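Local coordinates for putative nitrite reductase NADPH (Small subunit) oxidoreductase protein (Vibrio parahaemolyticus RIMD 2210633, PDB 3C0D) that probably serves as the small, Rieske-like subunit of an NAD(P)H-dependent nitrite reductase in nitrate assimilation, at residues 77-80 with 81-84. Sequence-based numbering, arbitrary orientation.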
# COMPACT_ATOMS: atom_id res chain seq x y z
N HIS A 77 8.42 -7.90 7.12
CA HIS A 77 7.01 -7.50 7.23
C HIS A 77 6.85 -6.00 7.34
O HIS A 77 7.49 -5.35 8.17
CB HIS A 77 6.36 -8.18 8.43
CG HIS A 77 6.19 -9.66 8.27
ND1 HIS A 77 5.18 -10.21 7.52
CD2 HIS A 77 6.94 -10.70 8.71
CE1 HIS A 77 5.30 -11.53 7.51
NE2 HIS A 77 6.36 -11.85 8.23
N PHE A 78 5.98 -5.44 6.52
CA PHE A 78 5.73 -4.01 6.54
C PHE A 78 4.27 -3.67 6.82
O PHE A 78 3.40 -4.10 6.07
CB PHE A 78 6.11 -3.40 5.20
CG PHE A 78 7.57 -3.44 4.89
CD1 PHE A 78 8.40 -2.40 5.29
CD2 PHE A 78 8.11 -4.48 4.15
CE1 PHE A 78 9.76 -2.39 4.94
CE2 PHE A 78 9.46 -4.48 3.79
CZ PHE A 78 10.29 -3.43 4.19
N SER A 79 4.01 -2.91 7.87
CA SER A 79 2.65 -2.49 8.23
C SER A 79 1.94 -1.68 7.14
O SER A 79 2.44 -0.62 6.76
CB SER A 79 2.67 -1.63 9.47
OG SER A 79 1.50 -0.82 9.49
N LEU A 80 0.78 -2.14 6.67
CA LEU A 80 0.04 -1.41 5.63
C LEU A 80 -0.45 -0.03 6.08
O LEU A 80 -0.67 0.86 5.24
CB LEU A 80 -1.17 -2.23 5.14
CG LEU A 80 -0.90 -3.54 4.41
CD1 LEU A 80 -2.21 -4.13 3.92
CD2 LEU A 80 0.04 -3.30 3.23
N LYS A 81 -0.64 0.15 7.38
CA LYS A 81 -1.11 1.44 7.87
C LYS A 81 -0.01 2.48 8.00
O LYS A 81 -0.10 3.57 7.42
CB LYS A 81 -1.82 1.28 9.22
CG LYS A 81 -2.32 2.61 9.75
CD LYS A 81 -3.17 3.32 8.68
CE LYS A 81 -3.32 4.82 8.94
NZ LYS A 81 -4.00 5.53 7.80
N SER A 82 1.02 2.16 8.78
CA SER A 82 2.10 3.10 9.01
C SER A 82 3.25 2.93 8.04
O SER A 82 3.88 3.90 7.65
CB SER A 82 2.61 2.97 10.45
OG SER A 82 2.89 1.62 10.78
N GLY A 83 3.52 1.69 7.64
CA GLY A 83 4.60 1.43 6.71
C GLY A 83 5.83 0.87 7.41
O GLY A 83 6.75 0.36 6.77
N GLN A 84 5.83 0.96 8.73
CA GLN A 84 6.93 0.46 9.55
C GLN A 84 7.26 -1.00 9.27
O GLN A 84 6.37 -1.82 9.09
CB GLN A 84 6.58 0.62 11.03
CG GLN A 84 7.68 0.25 12.01
CD GLN A 84 8.91 1.14 11.87
OE1 GLN A 84 8.79 2.34 11.59
NE2 GLN A 84 10.09 0.57 12.07
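Ser-79 and Gly-83 close a tight turn in this Rieske-like domain, a worked example of how a chain leaving a beta strand folds back on itself within a few residues. The motif is an alpha-turn at the end of strand 77-79, an edge strand of the small three-stranded antiparallel sheet, and the chain returns beside that strand. Ser-79 grips the returning chain with both backbone polar groups. Its N donates a nearly straight bond of 2.9 Å to Gln-84 O (165° at the hydrogen), and its O receives the weak, bent bond from Gly-83 N that closes the turn. Next to the straight bond, Phe-78 CA sends a CH...O contact to the same Gln-84 carbonyl oxygen, 3.4 Å away. Gly-83 adopts a positive phi of 103°, a conformation that glycine, lacking CB, takes without strain.

The tight side is the buried backbone ladder of Ser-79, beside the Phe-78 ring. Gly-83 O lies at the ring's edge, close to its plane, 3.5 Å from Phe-78 CD1. Leu-80 turns away from the loop and links the turn to the larger sheet, packing on Phe-33, Ile-35 and Tyr-41. The solvent side is looser: Lys-81 and Ser-82 are exposed, and the lysine chain leads outward. Between the two regimes sits the Ser-79 hydroxyl. With OG anti to the backbone N (chi1 156°), it faces the start of the loop and accepts a weak bond from Lys-81 N, a weak ST turn. The same oxygen shares a hydrogen bond with a second hydroxyl, Ser-79 OG to Ser-82 OG at 3.1 Å.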